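Local coordinates for thioredoxin reductase (PDB 4NTD), which binds FAD and, as the flavoenzyme HlmI, catalyses disulfide bond formation in natural products, probably including holomycin, at residues 199-204 and 240-245; 269-274 and 290-295. One frame throughout, in Å; residues are numbered along the deposited sequence.

Both contacts are small, buried and apolar, but they belong to different parts of the chain, with centres 42 Å apart on opposite sides of its middle. Contact 1 (199-204 with 240-245) joins a parallel Rossmann-type sheet to a three-stranded antiparallel sheet, far from the annotated sites. Contact 2 (269-274 with 290-295) lies nearer the chain's centre and joins the end of helix 264-269 to strand 292-294, an outermost strand of the other parallel sheet. The two share no helix or strand. An aromatic ring carries contact 1 through its face; contact 2 has only aliphatic groups and a cysteine sulfur, about one valine.

Contact 1. Residues 199-204 and 240-245; sequences VLFRHG and VELAED
The Phe201 ring lies between two valines: Val240 of the other segment covers one face, and Val199 CG1, from the ring's own strand, covers the opposite one. Val240 CB sits 4.1 Å from the ring centroid and 24° off the ring normal, a CH-pi contact displaced toward the rim at CZ. The valine straddles this side of the ring, its CG2 meeting Phe201 CE2 at 3.8 Å while its CG1 lies 4.1 Å from Phe201 CE1. Leu242 adds a looser, oblique touch, CD2 to Phe201 CD1 at 4.2 Å; its side chain runs at about a right angle to that of Phe201. The torsion that makes this possible places Phe201 CG anti to its own carbonyl carbon (chi1 -63°), with CB aimed at the facing strand, and Val240 comes to meet it from the opposite direction. Shortened to an alanine, Phe201 would probably leave a gap beside Val240 CB and take away one of the apolar neighbours of Leu242.

Val227 packs on both Phe201 and Val240, and Ile223 receives Leu242, extending the apolar cluster. At the margins, salt bridges link Arg202 NE to Glu224 and Glu241 OE1 to Arg229. Strand 198-201 runs between strands 175-178 and 222-223 of a parallel Rossmann-type sheet, whereas strand 236-242 is the middle strand of a three-stranded antiparallel sheet whose strands come, in sequence, between 222-223 and 252-254, so Phe201 joins the two sheets.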
# COMPACT_ATOMS: atom_id res chain seq x y z
N VAL A 199 -9.17 20.26 23.94
CA VAL A 199 -9.93 19.98 25.16
C VAL A 199 -10.61 18.61 25.08
O VAL A 199 -11.20 18.28 24.05
CB VAL A 199 -11.01 21.07 25.39
CG1 VAL A 199 -11.99 20.65 26.48
CG2 VAL A 199 -10.35 22.39 25.75
N LEU A 200 -10.52 17.84 26.16
CA LEU A 200 -11.25 16.59 26.28
C LEU A 200 -12.53 16.81 27.08
O LEU A 200 -12.48 17.25 28.23
CB LEU A 200 -10.40 15.51 26.96
CG LEU A 200 -11.08 14.17 27.25
CD1 LEU A 200 -11.52 13.48 25.96
CD2 LEU A 200 -10.18 13.25 28.06
N PHE A 201 -13.67 16.52 26.46
CA PHE A 201 -14.95 16.50 27.16
C PHE A 201 -15.11 15.09 27.72
O PHE A 201 -15.42 14.16 26.98
CB PHE A 201 -16.08 16.89 26.20
CG PHE A 201 -15.95 18.28 25.66
CD1 PHE A 201 -16.47 19.36 26.36
CD2 PHE A 201 -15.28 18.52 24.47
CE1 PHE A 201 -16.34 20.65 25.87
CE2 PHE A 201 -15.14 19.81 23.97
CZ PHE A 201 -15.68 20.88 24.68
N ARG A 202 -14.89 14.93 29.02
CA ARG A 202 -14.82 13.58 29.61
C ARG A 202 -16.08 12.75 29.40
O ARG A 202 -15.99 11.55 29.17
CB ARG A 202 -14.49 13.63 31.10
CG ARG A 202 -14.23 12.25 31.69
CD ARG A 202 -13.72 12.31 33.12
NE ARG A 202 -14.77 12.61 34.09
CZ ARG A 202 -15.47 11.69 34.75
NH1 ARG A 202 -15.23 10.40 34.54
NH2 ARG A 202 -16.40 12.06 35.61
N HIS A 203 -17.25 13.38 29.48
CA HIS A 203 -18.52 12.68 29.19
C HIS A 203 -18.69 11.42 30.06
O HIS A 203 -19.21 10.40 29.59
CB HIS A 203 -18.57 12.34 27.69
CG HIS A 203 -19.92 11.94 27.20
ND1 HIS A 203 -21.02 12.76 27.33
CD2 HIS A 203 -20.35 10.83 26.55
CE1 HIS A 203 -22.08 12.16 26.79
NE2 HIS A 203 -21.69 11.00 26.31
N GLY A 204 -18.22 11.48 31.30
CA GLY A 204 -18.29 10.33 32.21
C GLY A 204 -17.39 9.15 31.87
O GLY A 204 -17.58 8.06 32.41
N VAL A 240 -19.67 22.98 21.96
CA VAL A 240 -20.26 21.82 22.62
C VAL A 240 -21.05 22.31 23.82
O VAL A 240 -20.54 23.08 24.63
CB VAL A 240 -19.15 20.85 23.09
CG1 VAL A 240 -19.75 19.64 23.80
CG2 VAL A 240 -18.31 20.40 21.90
N GLU A 241 -22.31 21.87 23.93
CA GLU A 241 -23.15 22.22 25.07
C GLU A 241 -23.22 21.05 26.04
O GLU A 241 -23.36 19.90 25.63
CB GLU A 241 -24.56 22.60 24.60
CG GLU A 241 -25.48 23.03 25.74
CD GLU A 241 -26.81 23.60 25.26
OE1 GLU A 241 -26.88 24.12 24.13
OE2 GLU A 241 -27.79 23.54 26.03
N LEU A 242 -23.11 21.37 27.33
CA LEU A 242 -23.13 20.36 28.40
C LEU A 242 -24.51 20.28 29.06
O LEU A 242 -25.36 21.14 28.84
CB LEU A 242 -22.06 20.68 29.44
CG LEU A 242 -20.63 20.81 28.90
CD1 LEU A 242 -19.70 21.35 29.97
CD2 LEU A 242 -20.13 19.48 28.37
N ALA A 243 -24.71 19.23 29.87
CA ALA A 243 -26.03 18.88 30.44
C ALA A 243 -26.85 20.02 31.04
O ALA A 243 -28.06 20.08 30.84
CB ALA A 243 -25.87 17.76 31.47
N GLU A 244 -26.19 20.92 31.76
CA GLU A 244 -26.91 22.02 32.43
C GLU A 244 -26.60 23.37 31.78
O GLU A 244 -26.41 24.38 32.46
CB GLU A 244 -26.58 22.02 33.93
CG GLU A 244 -26.88 20.70 34.63
CD GLU A 244 -28.34 20.28 34.54
OE1 GLU A 244 -29.22 21.16 34.56
OE2 GLU A 244 -28.60 19.06 34.46
N ASP A 245 -26.56 23.36 30.44
CA ASP A 245 -26.56 24.58 29.60
C ASP A 245 -25.24 25.36 29.52
O ASP A 245 -25.19 26.41 28.88
CB ASP A 245 -27.70 25.53 30.00
CG ASP A 245 -29.06 24.84 30.01
OD1 ASP A 245 -30.04 25.48 30.44
OD2 ASP A 245 -29.15 23.67 29.59

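Contact 2. Residues 269-274 and 290-295; sequences LGCERG and PGVWAV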
# COMPACT_ATOMS: atom_id res chain seq x y z
N LEU A 269 -17.79 -17.57 5.20
CA LEU A 269 -16.91 -18.47 4.45
C LEU A 269 -16.01 -19.32 5.35
O LEU A 269 -15.39 -20.28 4.88
CB LEU A 269 -16.05 -17.67 3.46
CG LEU A 269 -16.74 -17.22 2.17
CD1 LEU A 269 -15.99 -16.08 1.52
CD2 LEU A 269 -16.88 -18.39 1.21
N GLY A 270 -15.92 -18.96 6.63
CA GLY A 270 -15.10 -19.69 7.59
C GLY A 270 -13.70 -19.13 7.74
O GLY A 270 -12.81 -19.82 8.23
N CYS A 271 -13.50 -17.88 7.33
CA CYS A 271 -12.21 -17.22 7.45
C CYS A 271 -11.86 -17.02 8.92
O CYS A 271 -12.68 -16.53 9.70
CB CYS A 271 -12.21 -15.86 6.74
SG CYS A 271 -12.52 -15.92 4.96
N GLU A 272 -10.65 -17.42 9.31
CA GLU A 272 -10.21 -17.32 10.70
C GLU A 272 -9.97 -15.87 11.11
O GLU A 272 -9.54 -15.05 10.30
CB GLU A 272 -8.94 -18.16 10.91
CG GLU A 272 -9.18 -19.66 10.78
CD GLU A 272 -7.90 -20.48 10.87
OE1 GLU A 272 -6.84 -19.92 11.20
OE2 GLU A 272 -7.97 -21.70 10.61
N ARG A 273 -10.28 -15.57 12.37
CA ARG A 273 -10.00 -14.25 12.94
C ARG A 273 -8.73 -14.33 13.77
O ARG A 273 -8.43 -15.36 14.37
CB ARG A 273 -11.15 -13.80 13.85
CG ARG A 273 -12.54 -13.92 13.25
CD ARG A 273 -13.60 -13.32 14.16
NE ARG A 273 -13.72 -11.88 13.97
CZ ARG A 273 -14.45 -11.29 13.01
NH1 ARG A 273 -15.14 -12.01 12.13
NH2 ARG A 273 -14.47 -9.97 12.93
N GLY A 274 -7.98 -13.23 13.81
CA GLY A 274 -6.82 -13.12 14.69
C GLY A 274 -7.26 -12.88 16.12
O GLY A 274 -8.45 -12.72 16.39
N PRO A 290 -8.87 -20.89 1.10
CA PRO A 290 -8.22 -20.82 -0.21
C PRO A 290 -9.05 -20.08 -1.25
O PRO A 290 -10.26 -20.29 -1.35
CB PRO A 290 -8.03 -22.29 -0.60
CG PRO A 290 -8.03 -23.03 0.69
CD PRO A 290 -8.95 -22.28 1.60
N GLY A 291 -8.40 -19.18 -1.99
CA GLY A 291 -9.05 -18.43 -3.06
C GLY A 291 -9.73 -17.14 -2.65
O GLY A 291 -10.31 -16.46 -3.49
N VAL A 292 -9.66 -16.80 -1.36
CA VAL A 292 -10.34 -15.62 -0.82
C VAL A 292 -9.34 -14.62 -0.25
O VAL A 292 -8.66 -14.90 0.74
CB VAL A 292 -11.35 -16.02 0.28
CG1 VAL A 292 -12.04 -14.78 0.85
CG2 VAL A 292 -12.38 -17.00 -0.28
N TRP A 293 -9.26 -13.45 -0.90
CA TRP A 293 -8.42 -12.35 -0.44
C TRP A 293 -9.28 -11.27 0.21
O TRP A 293 -10.46 -11.14 -0.10
CB TRP A 293 -7.64 -11.74 -1.62
CG TRP A 293 -6.28 -12.36 -1.86
CD1 TRP A 293 -5.08 -11.85 -1.49
CD2 TRP A 293 -6.00 -13.60 -2.53
NE1 TRP A 293 -4.06 -12.69 -1.88
CE2 TRP A 293 -4.60 -13.77 -2.52
CE3 TRP A 293 -6.80 -14.58 -3.14
CZ2 TRP A 293 -3.98 -14.88 -3.09
CZ3 TRP A 293 -6.18 -15.69 -3.70
CH2 TRP A 293 -4.78 -15.83 -3.67
N ALA A 294 -8.67 -10.50 1.11
CA ALA A 294 -9.34 -9.36 1.75
C ALA A 294 -8.37 -8.19 1.85
O ALA A 294 -7.23 -8.37 2.27
CB ALA A 294 -9.84 -9.75 3.13
N VAL A 295 -8.82 -7.00 1.45
CA VAL A 295 -7.97 -5.80 1.44
C VAL A 295 -8.69 -4.55 1.92
O VAL A 295 -9.91 -4.44 1.79
CB VAL A 295 -7.40 -5.52 0.02
CG1 VAL A 295 -6.62 -6.71 -0.50
CG2 VAL A 295 -8.50 -5.13 -0.95
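Val292 presents its two methyl groups to separate residues, Leu269 and Cys271, where the chain leaves helix 264-269 through a Schellman motif. The methyl contact is the closer: Leu269 CD1 reaches Val292 CG2 at 4.1 Å, the two side chains lying obliquely to one another. The sulfur contact is looser, Cys271 SG lying 4.3 Å from Val292 CG1. One torsion sets up both, since CG1 of Val292 stands anti to its backbone N (chi1 179°) and CG2 anti to its carbonyl carbon. Leu266 of the helix also packs on Cys271 and Val292, extending the apolar patch.

Backbone hydrogen bonding holds the two sides separately. Glu272 pairs with Ala280, while Val135 bonds with Gly291 and Trp293, setting strand 292-294 at an outer position of the parallel sheet with strand 31-36 at its middle, next to 134-137.

The side chain of Leu269 remains about 11 Å from the bound FAD. Gly270, at phi 93°, makes the turn that lets Cys271 follow Leu269 against the strand; a side chain on Gly270 would run into Leu269 O, the backbone angles here suiting a residue without CB.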